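Local coordinates for DNA polymerase beta (Leishmania infantum, PDB 4P4M), which catalyses template-directed addition of deoxyribonucleotides to DNA as a family X polymerase and probably acts in base excision repair, at residues G343-D347 with E348-K352; K280-P283 with T284-T288. All coordinates share one frame; numbering follows the deposited sequence. Where two conformers were deposited one is given.

Contact 1 of 2, residues G343-D347 with E348-K352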
loop_
_atom_site.group_PDB
_atom_site.type_symbol
_atom_site.label_atom_id
_atom_site.label_comp_id
_atom_site.label_asym_id
_atom_site.label_seq_id
_atom_site.Cartn_x
_atom_site.Cartn_y
_atom_site.Cartn_z
ATOM N N GLY A 343 9.030 -8.916 -7.107
ATOM C CA GLY A 343 7.671 -9.421 -6.936
ATOM C C GLY A 343 7.473 -10.895 -7.260
ATOM O O GLY A 343 6.340 -11.375 -7.291
ATOM N N VAL A 344 8.575 -11.606 -7.511
ATOM C CA VAL A 344 8.538 -13.019 -7.912
ATOM C C VAL A 344 9.392 -13.851 -6.955
ATOM O O VAL A 344 10.572 -13.549 -6.741
ATOM C CB VAL A 344 9.089 -13.202 -9.366
ATOM C CG1 VAL A 344 9.084 -14.688 -9.785
ATOM C CG2 VAL A 344 8.288 -12.359 -10.360
ATOM N N PRO A 345 8.806 -14.901 -6.356
ATOM C CA PRO A 345 9.609 -15.762 -5.472
ATOM C C PRO A 345 10.733 -16.460 -6.237
ATOM O O PRO A 345 10.523 -16.903 -7.378
ATOM C CB PRO A 345 8.595 -16.820 -4.990
ATOM C CG PRO A 345 7.234 -16.154 -5.157
ATOM C CD PRO A 345 7.392 -15.318 -6.417
ATOM N N LYS A 346 11.911 -16.547 -5.629
ATOM C CA LYS A 346 13.007 -17.340 -6.196
ATOM C C LYS A 346 12.559 -18.787 -6.364
ATOM O O LYS A 346 11.670 -19.249 -5.650
ATOM C CB LYS A 346 14.257 -17.233 -5.306
ATOM C CG LYS A 346 14.784 -15.795 -5.197
ATOM C CD LYS A 346 16.215 -15.725 -4.680
ATOM C CE LYS A 346 17.177 -16.442 -5.625
ATOM N NZ LYS A 346 18.575 -16.440 -5.109
ATOM N N ASP A 347 13.147 -19.499 -7.323
ATOM C CA ASP A 347 12.694 -20.848 -7.664
ATOM C C ASP A 347 12.555 -21.796 -6.463
ATOM O O ASP A 347 11.605 -22.580 -6.390
ATOM C CB ASP A 347 13.613 -21.481 -8.715
ATOM C CG ASP A 347 13.353 -20.953 -10.120
ATOM O OD1 ASP A 347 12.358 -20.217 -10.336
ATOM O OD2 ASP A 347 14.148 -21.287 -11.018
ATOM N N GLU A 348 13.498 -21.727 -5.530
ATOM C CA GLU A 348 13.473 -22.620 -4.374
ATOM C C GLU A 348 12.220 -22.410 -3.512
ATOM O O GLU A 348 11.679 -23.359 -2.929
ATOM C CB GLU A 348 14.739 -22.443 -3.534
ATOM C CG GLU A 348 14.962 -23.554 -2.522
ATOM C CD GLU A 348 16.427 -23.732 -2.168
ATOM O OE1 GLU A 348 17.270 -22.999 -2.728
ATOM O OE2 GLU A 348 16.734 -24.611 -1.333
ATOM N N LEU A 349 11.754 -21.169 -3.452
ATOM C CA LEU A 349 10.524 -20.843 -2.730
ATOM C C LEU A 349 9.284 -21.096 -3.598
ATOM O O LEU A 349 8.272 -21.636 -3.131
ATOM C CB LEU A 349 10.581 -19.392 -2.247
ATOM C CG LEU A 349 9.401 -18.843 -1.442
ATOM C CD1 LEU A 349 9.098 -19.738 -0.227
ATOM C CD2 LEU A 349 9.687 -17.407 -0.988
ATOM N N GLU A 350 9.365 -20.731 -4.872
ATOM C CA GLU A 350 8.256 -20.982 -5.793
ATOM C C GLU A 350 7.875 -22.465 -5.822
ATOM O O GLU A 350 6.695 -22.804 -5.923
ATOM C CB GLU A 350 8.590 -20.452 -7.199
ATOM C CG GLU A 350 7.475 -20.604 -8.234
ATOM C CD GLU A 350 6.201 -19.820 -7.903
ATOM O OE1 GLU A 350 6.280 -18.698 -7.341
ATOM O OE2 GLU A 350 5.109 -20.333 -8.223
ATOM N N ASP A 351 8.867 -23.349 -5.710
ATOM C CA ASP A 351 8.616 -24.792 -5.689
ATOM C C ASP A 351 7.722 -25.218 -4.519
ATOM O O ASP A 351 7.097 -26.286 -4.562
ATOM C CB ASP A 351 9.930 -25.581 -5.615
ATOM C CG ASP A 351 10.712 -25.555 -6.915
ATOM O OD1 ASP A 351 10.105 -25.326 -7.983
ATOM O OD2 ASP A 351 11.942 -25.776 -6.865
ATOM N N LYS A 352 7.683 -24.397 -3.473
ATOM C CA LYS A 352 6.884 -24.692 -2.275
ATOM C C LYS A 352 5.450 -24.167 -2.358
ATOM O O LYS A 352 4.652 -24.394 -1.444
ATOM C CB LYS A 352 7.537 -24.085 -1.028
ATOM C CG LYS A 352 9.011 -24.444 -0.823
ATOM C CD LYS A 352 9.181 -25.903 -0.475
ATOM C CE LYS A 352 10.575 -26.180 0.084
ATOM N NZ LYS A 352 11.604 -26.138 -0.984
#

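Contact 2 of 2, residues K280-P283 with T284-T288. With D3T (2',3'-dideoxy-thymidine-5'-triphosphate), chain D.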
loop_
_atom_site.group_PDB
_atom_site.type_symbol
_atom_site.label_atom_id
_atom_site.label_comp_id
_atom_site.label_asym_id
_atom_site.label_seq_id
_atom_site.Cartn_x
_atom_site.Cartn_y
_atom_site.Cartn_z
ATOM N N LYS A 280 -0.794 -14.695 -10.614
ATOM C CA LYS A 280 -0.969 -15.842 -9.707
ATOM C C LYS A 280 -0.974 -15.436 -8.228
ATOM O O LYS A 280 -1.412 -16.216 -7.363
ATOM C CB LYS A 280 0.113 -16.913 -9.938
ATOM C CG LYS A 280 1.507 -16.466 -9.495
ATOM C CD LYS A 280 2.572 -17.587 -9.613
ATOM C CE LYS A 280 2.947 -17.888 -11.062
ATOM N NZ LYS A 280 4.103 -18.860 -11.157
ATOM N N SER A 281 -0.467 -14.238 -7.934
ATOM C CA SER A 281 -0.415 -13.734 -6.553
ATOM C C SER A 281 -1.654 -12.941 -6.131
ATOM O O SER A 281 -1.757 -12.511 -4.985
ATOM C CB SER A 281 0.831 -12.843 -6.364
ATOM O OG SER A 281 2.029 -13.603 -6.459
ATOM N N VAL A 282 -2.589 -12.714 -7.047
ATOM C CA VAL A 282 -3.704 -11.813 -6.730
ATOM C C VAL A 282 -4.575 -12.227 -5.506
ATOM O O VAL A 282 -4.908 -11.388 -4.674
ATOM C CB VAL A 282 -4.557 -11.490 -7.995
ATOM C CG1 VAL A 282 -5.863 -10.806 -7.622
ATOM C CG2 VAL A 282 -3.732 -10.608 -8.959
ATOM N N PRO A 283 -4.930 -13.519 -5.377
ATOM C CA PRO A 283 -5.754 -13.877 -4.206
ATOM C C PRO A 283 -5.056 -13.602 -2.867
ATOM O O PRO A 283 -5.693 -13.114 -1.922
ATOM C CB PRO A 283 -5.993 -15.391 -4.389
ATOM C CG PRO A 283 -5.886 -15.598 -5.900
ATOM C CD PRO A 283 -4.781 -14.645 -6.319
ATOM N N THR A 284 -3.769 -13.929 -2.768
ATOM C CA THR A 284 -3.040 -13.653 -1.534
ATOM C C THR A 284 -2.774 -12.145 -1.338
ATOM O O THR A 284 -2.675 -11.674 -0.212
ATOM C CB THR A 284 -1.714 -14.453 -1.459
ATOM O OG1 THR A 284 -1.069 -14.418 -2.734
ATOM C CG2 THR A 284 -1.989 -15.924 -1.087
ATOM N N ALA A 285 -2.652 -11.393 -2.430
ATOM C CA ALA A 285 -2.489 -9.938 -2.313
ATOM C C ALA A 285 -3.805 -9.277 -1.878
ATOM O O ALA A 285 -3.801 -8.299 -1.125
ATOM C CB ALA A 285 -1.977 -9.327 -3.646
ATOM N N MET A 286 -4.937 -9.795 -2.353
ATOM C CA MET A 286 -6.222 -9.288 -1.881
ATOM C C MET A 286 -6.340 -9.470 -0.367
ATOM O O MET A 286 -6.802 -8.566 0.339
ATOM C CB MET A 286 -7.388 -9.959 -2.612
ATOM C CG MET A 286 -7.552 -9.472 -4.042
ATOM S SD MET A 286 -8.795 -10.393 -4.955
ATOM C CE MET A 286 -10.265 -9.956 -4.028
ATOM N N LEU A 287 -5.900 -10.620 0.142
ATOM C CA LEU A 287 -5.912 -10.836 1.593
ATOM C C LEU A 287 -5.018 -9.830 2.311
ATOM O O LEU A 287 -5.433 -9.192 3.281
ATOM C CB LEU A 287 -5.437 -12.246 1.956
ATOM C CG LEU A 287 -6.444 -13.387 1.983
ATOM C CD1 LEU A 287 -5.697 -14.723 2.079
ATOM C CD2 LEU A 287 -7.434 -13.206 3.153
ATOM N N THR A 288 -3.779 -9.709 1.845
ATOM C CA THR A 288 -2.804 -8.840 2.504
ATOM C C THR A 288 -3.249 -7.384 2.499
ATOM O O THR A 288 -3.221 -6.706 3.539
ATOM C CB THR A 288 -1.404 -8.929 1.829
ATOM O OG1 THR A 288 -0.836 -10.222 2.068
ATOM C CG2 THR A 288 -0.468 -7.858 2.386
HETATM P PA D3T D . -3.578 0.766 5.943
HETATM O O1A D3T D . -3.833 1.606 4.738
HETATM O O2A D3T D . -2.415 1.219 6.780
HETATM O "O5'" D3T D . -2.695 -0.509 5.059
HETATM C "C5'" D3T D . -3.416 -1.151 4.134
HETATM C "C4'" D3T D . -3.272 -2.719 4.267
HETATM O "O4'" D3T D . -1.899 -3.089 4.424
HETATM C "C1'" D3T D . -1.798 -4.168 5.292
HETATM N N1 D3T D . -0.832 -3.844 6.386
HETATM C C6 D3T D . -0.856 -2.586 6.962
HETATM C C2 D3T D . 0.084 -4.860 6.869
HETATM O O2 D3T D . 0.107 -5.965 6.383
HETATM N N3 D3T D . 0.950 -4.497 7.932
HETATM C C4 D3T D . 0.873 -3.269 8.426
HETATM O O4 D3T D . 1.713 -2.958 9.435
HETATM C C5 D3T D . -0.008 -2.233 7.996
HETATM C C5M D3T D . 0.022 -0.910 8.651
HETATM C "C2'" D3T D . -3.184 -4.459 5.913
HETATM C "C3'" D3T D . -3.978 -3.223 5.546
HETATM O O3A D3T D . -4.653 -0.150 6.576
HETATM P PB D3T D . -6.356 0.193 6.433
HETATM O O1B D3T D . -6.483 0.271 4.950
HETATM O O2B D3T D . -6.786 -1.106 7.051
HETATM O O3B D3T D . -6.864 1.426 7.193
HETATM P PG D3T D . -6.969 3.089 6.834
HETATM O O1G D3T D . -6.393 3.288 5.464
HETATM O O2G D3T D . -6.122 3.717 7.930
HETATM O O3G D3T D . -8.453 3.383 6.886
HETATM O O HOH W 1 -1.498 -16.596 -4.510
#

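Contact 1 of 2, residues G343-D347 with E348-K352
Across the start of the short helix 347-350, the ring of Pro345 and the side chain of Glu350 meet at an oblique angle, and the contact falls on one carboxylate oxygen: Glu350 OE1 lies 3.5 Å from Pro345 CG. Glu350 reaches this place because its CG stands anti to the backbone N (chi1 -177°) and the chain then bends at chi2, which folds the carboxylate back over the proline instead of sending it straight out. OE1 thus lies against the ring, and OE2 pairs with Arg353 NE in a salt bridge. Leu349 comes to the same proline from its neighbouring position on the helix, its CG 4.2 Å from Pro345 CB. Both Pro345 and Leu349 also touch Phe316 of strand 315-317, giving the turn a small apolar underside.

Lys346 occupies the N-cap position, and its carbonyl begins the helical bonding. Glu350 N donates to Lys346 O over 2.8 Å, almost straight at 172° and in the carbonyl plane; Leu349 N adds a weak bond to that same oxygen. One residue further on, Asp351 N reaches Asp347 O at 2.9 Å, with the donor tilted from the carbonyl plane.

Here strand 344-345 of a two-stranded antiparallel hairpin passes through the single residue Lys346 into a helical turn within the thumb family region. The chemistry is that of an acidic helix start: Asp347 and Glu348 lie in the first turn, where their negative charge would be expected to suit the helix dipole, while the charge of Glu350 is engaged by Arg353.

Contact 2 of 2, residues K280-P283 with T284-T288
Thr284 OG1 is gripped from several directions at the start of helix 282-290. A water donates to it over 2.8 Å and also donates to Lys280 O, bridging the hydroxyl to the preceding 3-10 turn. Thr284 OG1 is also hydrogen-bonded to Glu312 O, while Ser281 O, 3.0 Å from Thr284 OG1, is a competing acceptor whose share of the proton is not settled. The chi1 of 42° sets OG1 between the backbone N and the carbonyl carbon, turned back toward the preceding residues.

Ser281 O also receives the first regular helical bond, from Ala285 N at 2.9 Å, with the donor nearly along the C=O axis. Met286 N follows to Val282 O at 2.8 Å, then Leu287 N to Pro283 O at 3.2 Å. Pro283 has no N-H to give, which costs little in the first turn of a helix, where amides lack an earlier carbonyl partner within the helix.

On another side of the helix, Val282 and Met286 cross one turn apart. In the conformer given, Val282 CG1 is 4.0 Å from Met286 SD, and Met286 CG packs close to Val282 O. Around the helix, Val282 and Ala285 rest on strand 193-203, which carries the magnesium-binding aspartates, while Met286 and Leu287 touch helix 359-365.

Thr288 brings the segment to the nucleotide pocket: its backbone O is 3.3 Å from D3T C2' and accepts a hydrogen bond from Asn296, which also binds the nucleotide. A water-bridged hydroxyl at the helix start and a direct sugar contact four residues on therefore lie on one helix, whose i to i+4 bonds run from Ser281 O to Thr288 N.

How the contacts relate
The two contacts follow one another along the chain, contact 2 first, with centres 15 Å apart on the same side of the chain's centre. They touch through charge: Lys280 NZ of contact 2 lies 3.4 Å from Glu350 OE2 of contact 1, a long, weak ion pair beside the carboxylate's stronger link to Arg353, which the side chain of Lys280 also touches. Their relation to catalysis differs. Residues 280-288 lead into the nucleotide pocket, and the side chain of Ala285 is about 11 Å from that of the magnesium ligand Asp198. Residues 343-352 form a surface turn away from the annotated sites, although their nearest atom is about 5 Å from the bound nucleic acid.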